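Long-range contacts in P43 (Trichuris muris, PDB 6QIX), which tethers to matrix and inhibits interleukin-13 function, as the major secreted protein of the whipworm: residues W197-I208 and I237-V248; T133-R142 and L264-D272. All coordinates share one frame; numbering follows the deposited sequence.

Contact 1: residues W197-I208 and I237-V248; sequences WSECLWFPLKNI and IPEKCGFCSFRV
With CG trans to the backbone N (chi1 -166°), the indole of Trp-202 is swung into the bend formed by Ile-237 to Ser-245; an Arg-247 chain extended from CG to NE reaches back along the other segment to Ser-198. Both faces and part of the rim of the Trp-202 ring are in contact. Lys-240 lies along one face, its CA in a CH-pi contact 3.7 Å from the centroid of the six-membered ring of Trp-202, while Phe-203 CD2 approaches the opposite face near its rim. At the ring edge, Cys-244 CB abuts CZ3 close to the ring plane. The indole N-H is also spent: NE1 donates to Pro-238 O (2.9 Å), approaching nearly along the C=O axis, with Ile-237 CG2 beside it. Cys-241 SG sits obliquely near CH2, an additional sulfur-aromatic contact. Farther along, Ser-245 OG gives its proton to Leu-201 O at 2.8 Å, meeting it from above the carbonyl plane, and Leu-201 N bonds to Phe-246 O. The side chains of Leu-201 and Val-248 cross at about a right angle, CD1 to CG1 4.0 Å. Ser-198 clasps Val-248 twice: its N donates to Val-248 O, and its OG accepts from Val-248 N (3.0 Å, N-H...O 169°) while donating to Glu-199 O. Arg-247 NH1 lies in the plane of the Ser-198 carbonyl and uses a lone pair of that oxygen, 3.0 Å away. Cys-200 SG rests over the centre of the guanidinium face, and Asp-273 takes NH2 in a salt bridge. A Trp-Ser-Glu-Cys segment laid beside a two-stranded ribbon, with Trp-197 in cation-pi contact with Lys-249 and Lys-267, is consistent with a thrombospondin type 1-like module.

Contact 2: residues T133-R142 and L264-D272; sequences TRPDTPSYVR and LGKKSCGKD
Backbone hydrogen bonding first joins the segments: Ser-268 N donates to Thr-133 O (2.9 Å, N-H...O 163°), and Lys-267 CA adds a CA-H...O contact to the same oxygen. Arg-142 supplies the side-chain hydrogen bonds. Its CG is trans to the backbone N (chi1 -178°) and the chain stays straight to NE, which carries the guanidinium from the first turn of helix 139-151 across to the strand, where NH1 and NH2 both aim at Lys-266 O. The NH1 distance is implausibly short and its exact value doubtful; the NH2 bond, 2.7 Å to Lys-266 O, is weak. Thr-133 CG2 lies above the rim of one face of that guanidinium and also touches Lys-266 O (3.3 Å). The result is a loop bearing a type I turn, Arg-134 to Thr-137, laid against strand 262-268 of the antiparallel ribbon whose other strand is 246-252. Van der Waals packing falls mainly to the ring of Pro-135, the second residue of this turn: CB touches Ser-268 O at 3.4 Å, CD meets Ser-268 CB, and CG lies against Gly-270 N at 3.8 Å. Lys-267 extends alongside the turn, its CE 3.7 Å from Pro-135 O. Water mediates the next link: Lys-267 NZ donates to a water 3.0 Å from it, which in turn reaches Pro-135 O by a weak bond. Ionic contacts lie within the turn itself, where Arg-134 grips Asp-136 side-on, NE to OD1 and NH2 to OD2, tilted from both group planes. Glu-367, near the C-terminal end of the model, is a second carboxylate partner of Arg-134 NH2.

Overall arrangement
From the N terminus, residues 133-142 come first and wait more than 120 residues for 264-272, so contact 2 closes the wider loop. Contact 1 is nested inside it, joining 197-208 to 237-248 around a shorter loop that includes most of helix 205-216. Strand 246-252 is followed, after a connecting loop, by strand 262-268, its antiparallel partner, which carries the chain from contact 1 to contact 2. The Cys-200 to Cys-269 disulfide and a probable backbone bond from Arg-247 N to Lys-267 O stitch the two together, while Trp-197 packs against Arg-142 and Gly-265. One strand of the ribbon lies along 197-201, and the other meets the 133-135 loop and Arg-142 of helix 139-151.

Contact 1: residues W197-I208 and I237-V248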
loop_
_atom_site.group_PDB
_atom_site.type_symbol
_atom_site.label_atom_id
_atom_site.label_comp_id
_atom_site.label_asym_id
_atom_site.label_seq_id
_atom_site.Cartn_x
_atom_site.Cartn_y
_atom_site.Cartn_z
ATOM N N TRP A 197 -3.929 18.485 -2.169
ATOM C CA TRP A 197 -4.140 17.462 -3.194
ATOM C C TRP A 197 -3.877 18.058 -4.571
ATOM O O TRP A 197 -4.250 19.195 -4.844
ATOM C CB TRP A 197 -5.579 16.908 -3.165
ATOM C CG TRP A 197 -5.882 16.047 -1.982
ATOM C CD1 TRP A 197 -6.705 16.342 -0.939
ATOM C CD2 TRP A 197 -5.364 14.723 -1.732
ATOM N NE1 TRP A 197 -6.699 15.292 -0.043
ATOM C CE2 TRP A 197 -5.886 14.295 -0.515
ATOM C CE3 TRP A 197 -4.458 13.883 -2.410
ATOM C CZ2 TRP A 197 -5.575 13.056 0.037
ATOM C CZ3 TRP A 197 -4.148 12.647 -1.860
ATOM C CH2 TRP A 197 -4.692 12.263 -0.639
ATOM N N SER A 198 -3.260 17.264 -5.452
ATOM C CA SER A 198 -3.131 17.663 -6.841
ATOM C C SER A 198 -4.480 17.577 -7.562
ATOM O O SER A 198 -5.467 17.117 -7.031
ATOM C CB SER A 198 -2.151 16.778 -7.602
ATOM O OG SER A 198 -2.694 15.450 -7.795
ATOM N N GLU A 199 -4.490 18.054 -8.791
ATOM C CA GLU A 199 -5.576 17.743 -9.699
ATOM C C GLU A 199 -5.555 16.256 -10.035
ATOM O O GLU A 199 -4.599 15.523 -9.731
ATOM C CB GLU A 199 -5.466 18.585 -10.968
ATOM C CG GLU A 199 -5.709 20.058 -10.694
ATOM C CD GLU A 199 -6.540 20.800 -11.723
ATOM O OE1 GLU A 199 -6.621 22.027 -11.597
ATOM O OE2 GLU A 199 -7.136 20.190 -12.635
ATOM N N CYS A 200 -6.638 15.802 -10.665
ATOM C CA CYS A 200 -6.729 14.400 -11.028
ATOM C C CYS A 200 -5.706 14.111 -12.107
ATOM O O CYS A 200 -5.697 14.774 -13.143
ATOM C CB CYS A 200 -8.134 14.054 -11.515
ATOM S SG CYS A 200 -9.425 14.244 -10.177
ATOM N N LEU A 201 -4.836 13.138 -11.856
ATOM C CA LEU A 201 -3.780 12.766 -12.779
ATOM C C LEU A 201 -4.233 11.641 -13.697
ATOM O O LEU A 201 -5.087 10.831 -13.338
ATOM C CB LEU A 201 -2.533 12.318 -12.033
ATOM C CG LEU A 201 -2.022 13.319 -10.961
ATOM C CD1 LEU A 201 -0.773 12.792 -10.310
ATOM C CD2 LEU A 201 -1.771 14.672 -11.597
ATOM N N TRP A 202 -3.660 11.608 -14.892
ATOM C CA TRP A 202 -4.102 10.609 -15.865
ATOM C C TRP A 202 -2.942 10.195 -16.766
ATOM O O TRP A 202 -1.951 10.915 -16.927
ATOM C CB TRP A 202 -5.232 11.185 -16.702
ATOM C CG TRP A 202 -6.033 10.223 -17.535
ATOM C CD1 TRP A 202 -6.308 10.346 -18.857
ATOM C CD2 TRP A 202 -6.633 9.008 -17.103
ATOM N NE1 TRP A 202 -7.096 9.294 -19.278
ATOM C CE2 TRP A 202 -7.270 8.432 -18.229
ATOM C CE3 TRP A 202 -6.684 8.339 -15.877
ATOM C CZ2 TRP A 202 -7.953 7.206 -18.167
ATOM C CZ3 TRP A 202 -7.370 7.120 -15.804
ATOM C CH2 TRP A 202 -8.019 6.581 -16.964
ATOM N N PHE A 203 -3.111 9.040 -17.389
ATOM C CA PHE A 203 -2.181 8.533 -18.371
ATOM C C PHE A 203 -2.056 9.484 -19.557
ATOM O O PHE A 203 -2.962 10.274 -19.837
ATOM C CB PHE A 203 -2.660 7.162 -18.864
ATOM C CG PHE A 203 -2.776 6.145 -17.764
ATOM C CD1 PHE A 203 -1.650 5.498 -17.275
ATOM C CD2 PHE A 203 -3.990 5.868 -17.196
ATOM C CE1 PHE A 203 -1.754 4.550 -16.243
ATOM C CE2 PHE A 203 -4.094 4.910 -16.171
ATOM C CZ PHE A 203 -2.972 4.303 -15.672
ATOM N N PRO A 204 -0.963 9.390 -20.312
ATOM C CA PRO A 204 0.131 8.407 -20.199
ATOM C C PRO A 204 0.969 8.487 -18.917
ATOM O O PRO A 204 0.998 9.493 -18.193
ATOM C CB PRO A 204 1.018 8.723 -21.419
ATOM C CG PRO A 204 0.675 10.103 -21.796
ATOM C CD PRO A 204 -0.767 10.299 -21.444
ATOM N N LEU A 205 1.662 7.385 -18.634
ATOM C CA LEU A 205 2.471 7.320 -17.421
ATOM C C LEU A 205 3.491 8.452 -17.337
ATOM O O LEU A 205 3.726 9.005 -16.246
ATOM C CB LEU A 205 3.180 5.968 -17.361
ATOM C CG LEU A 205 4.088 5.690 -16.178
ATOM C CD1 LEU A 205 3.266 5.659 -14.889
ATOM C CD2 LEU A 205 4.788 4.351 -16.460
ATOM N N LYS A 206 4.097 8.836 -18.468
ATOM C CA LYS A 206 5.062 9.937 -18.419
ATOM C C LYS A 206 4.431 11.244 -17.921
ATOM O O LYS A 206 5.121 12.060 -17.269
ATOM C CB LYS A 206 5.735 10.131 -19.784
ATOM C CG LYS A 206 4.822 10.434 -20.914
ATOM C CD LYS A 206 5.613 10.673 -22.214
ATOM C CE LYS A 206 4.682 10.753 -23.419
ATOM N NZ LYS A 206 3.687 11.823 -23.275
ATOM N N ASN A 207 3.138 11.465 -18.185
ATOM C CA ASN A 207 2.505 12.666 -17.649
ATOM C C ASN A 207 2.297 12.538 -16.146
ATOM O O ASN A 207 2.485 13.510 -15.398
ATOM C CB ASN A 207 1.161 12.949 -18.313
ATOM C CG ASN A 207 1.296 13.408 -19.729
ATOM O OD1 ASN A 207 2.402 13.526 -20.250
ATOM N ND2 ASN A 207 0.160 13.667 -20.375
ATOM N N ILE A 208 1.923 11.351 -15.674
ATOM C CA ILE A 208 1.778 11.147 -14.228
ATOM C C ILE A 208 3.096 11.424 -13.521
ATOM O O ILE A 208 3.146 12.103 -12.491
ATOM C CB ILE A 208 1.281 9.719 -13.936
ATOM C CG1 ILE A 208 -0.157 9.516 -14.410
ATOM C CG2 ILE A 208 1.336 9.399 -12.446
ATOM C CD1 ILE A 208 -0.642 8.115 -14.325
ATOM N N ILE A 237 -6.010 5.878 -25.051
ATOM C CA ILE A 237 -6.292 6.231 -23.666
ATOM C C ILE A 237 -7.633 6.964 -23.646
ATOM O O ILE A 237 -7.715 8.086 -24.170
ATOM C CB ILE A 237 -5.172 7.094 -23.081
ATOM C CG1 ILE A 237 -3.836 6.349 -23.200
ATOM C CG2 ILE A 237 -5.495 7.443 -21.663
ATOM C CD1 ILE A 237 -2.625 7.205 -22.852
ATOM N N PRO A 238 -8.695 6.378 -23.064
ATOM C CA PRO A 238 -9.973 7.091 -22.991
ATOM C C PRO A 238 -9.934 8.223 -21.982
ATOM O O PRO A 238 -8.937 8.391 -21.280
ATOM C CB PRO A 238 -10.957 6.008 -22.553
ATOM C CG PRO A 238 -10.150 5.093 -21.725
ATOM C CD PRO A 238 -8.756 5.085 -22.353
ATOM N N GLU A 239 -11.020 8.994 -21.893
ATOM C CA GLU A 239 -11.142 9.958 -20.814
ATOM C C GLU A 239 -11.058 9.263 -19.447
ATOM O O GLU A 239 -11.421 8.082 -19.286
ATOM C CB GLU A 239 -12.462 10.720 -20.908
ATOM C CG GLU A 239 -12.685 11.448 -22.220
ATOM C CD GLU A 239 -14.043 12.088 -22.237
ATOM O OE1 GLU A 239 -14.116 13.336 -22.396
ATOM O OE2 GLU A 239 -15.031 11.320 -22.064
ATOM N N LYS A 240 -10.654 10.052 -18.453
ATOM C CA LYS A 240 -10.551 9.610 -17.065
ATOM C C LYS A 240 -11.772 8.796 -16.682
ATOM O O LYS A 240 -12.906 9.220 -16.910
ATOM C CB LYS A 240 -10.413 10.824 -16.137
ATOM C CG LYS A 240 -9.092 11.522 -16.260
ATOM C CD LYS A 240 -9.087 12.840 -15.387
ATOM C CE LYS A 240 -9.839 13.946 -16.069
ATOM N NZ LYS A 240 -8.936 14.698 -17.014
ATOM N N CYS A 241 -11.531 7.610 -16.118
ATOM C CA CYS A 241 -12.618 6.686 -15.865
ATOM C C CYS A 241 -12.200 5.652 -14.833
ATOM O O CYS A 241 -11.018 5.512 -14.508
ATOM C CB CYS A 241 -13.033 5.960 -17.157
ATOM S SG CYS A 241 -11.585 5.119 -17.931
ATOM N N GLY A 242 -13.200 4.901 -14.337
ATOM C CA GLY A 242 -12.952 3.676 -13.594
ATOM C C GLY A 242 -12.460 3.830 -12.165
ATOM O O GLY A 242 -11.967 2.839 -11.575
ATOM N N PHE A 243 -12.574 5.039 -11.594
ATOM C CA PHE A 243 -11.848 5.410 -10.390
ATOM C C PHE A 243 -10.333 5.186 -10.547
ATOM O O PHE A 243 -9.604 5.002 -9.556
ATOM C CB PHE A 243 -12.391 4.664 -9.167
ATOM C CG PHE A 243 -13.844 4.958 -8.858
ATOM C CD1 PHE A 243 -14.203 6.027 -8.068
ATOM C CD2 PHE A 243 -14.863 4.184 -9.399
ATOM C CE1 PHE A 243 -15.534 6.314 -7.820
ATOM C CE2 PHE A 243 -16.205 4.466 -9.117
ATOM C CZ PHE A 243 -16.523 5.539 -8.323
ATOM N N CYS A 244 -9.833 5.246 -11.784
ATOM C CA CYS A 244 -8.416 5.062 -12.112
ATOM C C CYS A 244 -7.621 6.369 -12.033
ATOM O O CYS A 244 -6.428 6.351 -11.675
ATOM C CB CYS A 244 -8.291 4.422 -13.519
ATOM S SG CYS A 244 -8.915 2.726 -13.552
ATOM N N SER A 245 -8.255 7.496 -12.369
ATOM C CA SER A 245 -7.635 8.814 -12.141
ATOM C C SER A 245 -7.547 9.094 -10.646
ATOM O O SER A 245 -8.375 8.653 -9.863
ATOM C CB SER A 245 -8.444 9.897 -12.862
ATOM O OG SER A 245 -7.779 11.138 -12.807
ATOM N N PHE A 246 -6.506 9.825 -10.238
ATOM C CA PHE A 246 -6.224 9.990 -8.814
ATOM C C PHE A 246 -5.443 11.265 -8.588
ATOM O O PHE A 246 -4.736 11.750 -9.478
ATOM C CB PHE A 246 -5.419 8.804 -8.225
ATOM C CG PHE A 246 -4.064 8.637 -8.840
ATOM C CD1 PHE A 246 -2.951 9.057 -8.169
ATOM C CD2 PHE A 246 -3.909 8.081 -10.089
ATOM C CE1 PHE A 246 -1.695 8.919 -8.715
ATOM C CE2 PHE A 246 -2.651 7.952 -10.634
ATOM C CZ PHE A 246 -1.534 8.409 -9.933
ATOM N N ARG A 247 -5.584 11.771 -7.377
ATOM C CA ARG A 247 -4.819 12.900 -6.857
ATOM C C ARG A 247 -3.712 12.405 -5.945
ATOM O O ARG A 247 -3.827 11.355 -5.314
ATOM C CB ARG A 247 -5.721 13.852 -6.079
ATOM C CG ARG A 247 -6.997 14.254 -6.820
ATOM C CD ARG A 247 -7.936 15.010 -5.851
ATOM N NE ARG A 247 -9.207 15.416 -6.462
ATOM C CZ ARG A 247 -9.403 16.496 -7.229
ATOM N NH1 ARG A 247 -8.420 17.295 -7.488
ATOM N NH2 ARG A 247 -10.612 16.759 -7.749
ATOM N N VAL A 248 -2.660 13.211 -5.843
ATOM C CA VAL A 248 -1.553 12.927 -4.934
ATOM C C VAL A 248 -1.355 14.083 -3.957
ATOM O O VAL A 248 -1.598 15.259 -4.256
ATOM C CB VAL A 248 -0.237 12.631 -5.678
ATOM C CG1 VAL A 248 -0.337 11.372 -6.632
ATOM C CG2 VAL A 248 0.176 13.824 -6.486
#

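Contact 2: residues T133-R142 and L264-D272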
loop_
_atom_site.group_PDB
_atom_site.type_symbol
_atom_site.label_atom_id
_atom_site.label_comp_id
_atom_site.label_asym_id
_atom_site.label_seq_id
_atom_site.Cartn_x
_atom_site.Cartn_y
_atom_site.Cartn_z
ATOM N N THR A 133 -8.785 5.239 0.337
ATOM C CA THR A 133 -8.380 6.309 -0.570
ATOM C C THR A 133 -9.475 6.620 -1.584
ATOM O O THR A 133 -9.198 7.227 -2.628
ATOM C CB THR A 133 -7.079 5.957 -1.311
ATOM O OG1 THR A 133 -7.250 4.741 -2.049
ATOM C CG2 THR A 133 -5.905 5.791 -0.368
ATOM N N ARG A 134 -10.718 6.209 -1.299
ATOM C CA ARG A 134 -11.814 6.509 -2.205
ATOM C C ARG A 134 -12.153 8.000 -2.197
ATOM O O ARG A 134 -11.900 8.711 -1.204
ATOM C CB ARG A 134 -13.060 5.720 -1.835
ATOM C CG ARG A 134 -12.867 4.244 -1.859
ATOM C CD ARG A 134 -13.816 3.558 -0.835
ATOM N NE ARG A 134 -15.219 3.951 -0.995
ATOM C CZ ARG A 134 -16.223 3.412 -0.289
ATOM N NH1 ARG A 134 -15.969 2.439 0.586
ATOM N NH2 ARG A 134 -17.470 3.841 -0.440
ATOM N N PRO A 135 -12.762 8.496 -3.286
ATOM C CA PRO A 135 -13.127 9.910 -3.303
ATOM C C PRO A 135 -14.078 10.249 -2.194
ATOM O O PRO A 135 -14.113 11.409 -1.746
ATOM C CB PRO A 135 -13.763 10.105 -4.686
ATOM C CG PRO A 135 -14.188 8.794 -5.113
ATOM C CD PRO A 135 -13.173 7.830 -4.533
ATOM N N ASP A 136 -14.874 9.268 -1.758
ATOM C CA ASP A 136 -15.889 9.500 -0.757
ATOM C C ASP A 136 -15.457 9.030 0.635
ATOM O O ASP A 136 -16.278 9.002 1.548
ATOM C CB ASP A 136 -17.235 8.855 -1.177
ATOM C CG ASP A 136 -17.135 7.354 -1.488
ATOM O OD1 ASP A 136 -16.014 6.843 -1.570
ATOM O OD2 ASP A 136 -18.204 6.683 -1.664
ATOM N N THR A 137 -14.195 8.698 0.834
ATOM C CA THR A 137 -13.739 8.386 2.173
ATOM C C THR A 137 -13.591 9.674 2.967
ATOM O O THR A 137 -12.831 10.552 2.549
ATOM C CB THR A 137 -12.378 7.681 2.170
ATOM O OG1 THR A 137 -12.437 6.484 1.402
ATOM C CG2 THR A 137 -12.005 7.357 3.619
ATOM N N PRO A 138 -14.289 9.842 4.097
ATOM C CA PRO A 138 -14.126 11.083 4.872
ATOM C C PRO A 138 -12.703 11.196 5.395
ATOM O O PRO A 138 -12.100 10.207 5.821
ATOM C CB PRO A 138 -15.132 10.939 6.019
ATOM C CG PRO A 138 -16.094 9.826 5.567
ATOM C CD PRO A 138 -15.222 8.903 4.742
ATOM N N SER A 139 -12.175 12.416 5.366
ATOM C CA SER A 139 -10.807 12.653 5.788
ATOM C C SER A 139 -10.547 12.082 7.186
ATOM O O SER A 139 -9.515 11.453 7.424
ATOM C CB SER A 139 -10.514 14.157 5.735
ATOM O OG SER A 139 -9.172 14.399 6.160
ATOM N N TYR A 140 -11.487 12.262 8.119
ATOM C CA TYR A 140 -11.232 11.794 9.486
ATOM C C TYR A 140 -11.154 10.260 9.557
ATOM O O TYR A 140 -10.421 9.715 10.406
ATOM C CB TYR A 140 -12.296 12.371 10.447
ATOM C CG TYR A 140 -13.617 11.640 10.480
ATOM C CD1 TYR A 140 -13.850 10.653 11.422
ATOM C CD2 TYR A 140 -14.637 11.938 9.569
ATOM C CE1 TYR A 140 -15.048 9.978 11.465
ATOM C CE2 TYR A 140 -15.841 11.257 9.600
ATOM C CZ TYR A 140 -16.043 10.284 10.565
ATOM O OH TYR A 140 -17.236 9.589 10.639
ATOM N N VAL A 141 -11.859 9.560 8.656
ATOM C CA VAL A 141 -11.778 8.102 8.561
ATOM C C VAL A 141 -10.420 7.678 8.010
ATOM O O VAL A 141 -9.727 6.789 8.555
ATOM C CB VAL A 141 -12.923 7.590 7.670
ATOM C CG1 VAL A 141 -12.795 6.107 7.423
ATOM C CG2 VAL A 141 -14.280 7.923 8.324
ATOM N N ARG A 142 -10.017 8.315 6.914
ATOM C CA ARG A 142 -8.721 8.022 6.320
ATOM C C ARG A 142 -7.618 8.203 7.345
ATOM O O ARG A 142 -6.731 7.343 7.470
ATOM C CB ARG A 142 -8.509 8.916 5.100
ATOM C CG ARG A 142 -7.256 8.688 4.389
ATOM C CD ARG A 142 -7.157 9.556 3.112
ATOM N NE ARG A 142 -5.848 9.228 2.586
ATOM C CZ ARG A 142 -5.553 9.140 1.312
ATOM N NH1 ARG A 142 -6.517 9.391 0.399
ATOM N NH2 ARG A 142 -4.299 8.818 0.975
ATOM N N LEU A 264 4.155 9.793 -0.305
ATOM C CA LEU A 264 3.024 10.181 -1.152
ATOM C C LEU A 264 1.737 9.529 -0.664
ATOM O O LEU A 264 1.721 8.323 -0.339
ATOM C CB LEU A 264 3.208 9.757 -2.590
ATOM C CG LEU A 264 4.098 10.391 -3.632
ATOM C CD1 LEU A 264 3.662 9.869 -5.033
ATOM C CD2 LEU A 264 4.074 11.880 -3.512
ATOM N N GLY A 265 0.650 10.316 -0.662
ATOM C CA GLY A 265 -0.675 9.775 -0.435
ATOM C C GLY A 265 -1.487 9.920 -1.701
ATOM O O GLY A 265 -1.170 10.747 -2.557
ATOM N N LYS A 266 -2.507 9.074 -1.848
ATOM C CA LYS A 266 -3.349 9.070 -3.034
ATOM C C LYS A 266 -4.811 9.187 -2.657
ATOM O O LYS A 266 -5.238 8.788 -1.574
ATOM C CB LYS A 266 -3.053 7.801 -3.823
ATOM C CG LYS A 266 -4.023 7.282 -4.669
ATOM C CD LYS A 266 -3.682 5.865 -5.176
ATOM C CE LYS A 266 -4.462 5.706 -6.515
ATOM N NZ LYS A 266 -4.090 4.481 -7.190
ATOM N N LYS A 267 -5.575 9.758 -3.586
ATOM C CA LYS A 267 -7.019 9.830 -3.457
ATOM C C LYS A 267 -7.615 9.677 -4.849
ATOM O O LYS A 267 -7.400 10.536 -5.717
ATOM C CB LYS A 267 -7.433 11.158 -2.792
ATOM C CG LYS A 267 -8.951 11.323 -2.595
ATOM C CD LYS A 267 -9.254 12.510 -1.648
ATOM C CE LYS A 267 -10.701 12.755 -1.551
ATOM N NZ LYS A 267 -11.141 13.753 -2.525
ATOM N N SER A 268 -8.408 8.608 -5.050
ATOM C CA SER A 268 -8.996 8.355 -6.361
ATOM C C SER A 268 -10.017 9.433 -6.715
ATOM O O SER A 268 -10.610 10.077 -5.844
ATOM C CB SER A 268 -9.715 7.007 -6.396
ATOM O OG SER A 268 -8.807 6.017 -6.017
ATOM N N CYS A 269 -10.230 9.607 -8.007
ATOM C CA CYS A 269 -11.218 10.574 -8.476
ATOM C C CYS A 269 -12.473 9.863 -8.923
ATOM O O CYS A 269 -12.394 8.889 -9.676
ATOM C CB CYS A 269 -10.667 11.406 -9.623
ATOM S SG CYS A 269 -9.290 12.475 -9.026
ATOM N N GLY A 270 -13.616 10.375 -8.494
ATOM C CA GLY A 270 -14.913 9.871 -8.944
ATOM C C GLY A 270 -15.796 10.912 -9.590
ATOM O O GLY A 270 -15.319 11.943 -10.109
ATOM N N LYS A 271 -17.107 10.626 -9.551
ATOM C CA LYS A 271 -18.040 11.417 -10.337
ATOM C C LYS A 271 -18.143 12.866 -9.863
ATOM O O LYS A 271 -18.619 13.713 -10.635
ATOM C CB LYS A 271 -19.419 10.745 -10.344
ATOM C CG LYS A 271 -20.202 10.910 -9.057
ATOM C CD LYS A 271 -21.507 10.095 -9.104
ATOM C CE LYS A 271 -22.366 10.383 -7.931
ATOM N NZ LYS A 271 -23.686 9.681 -8.058
ATOM N N ASP A 272 -17.716 13.189 -8.644
ATOM C CA ASP A 272 -17.734 14.589 -8.223
ATOM C C ASP A 272 -16.418 15.287 -8.547
ATOM O O ASP A 272 -16.282 16.493 -8.291
ATOM C CB ASP A 272 -18.051 14.708 -6.722
ATOM C CG ASP A 272 -19.499 14.331 -6.386
ATOM O OD1 ASP A 272 -20.388 14.368 -7.269
ATOM O OD2 ASP A 272 -19.755 13.910 -5.238
HETATM O O HOH W 1 -13.819 14.756 -1.531
#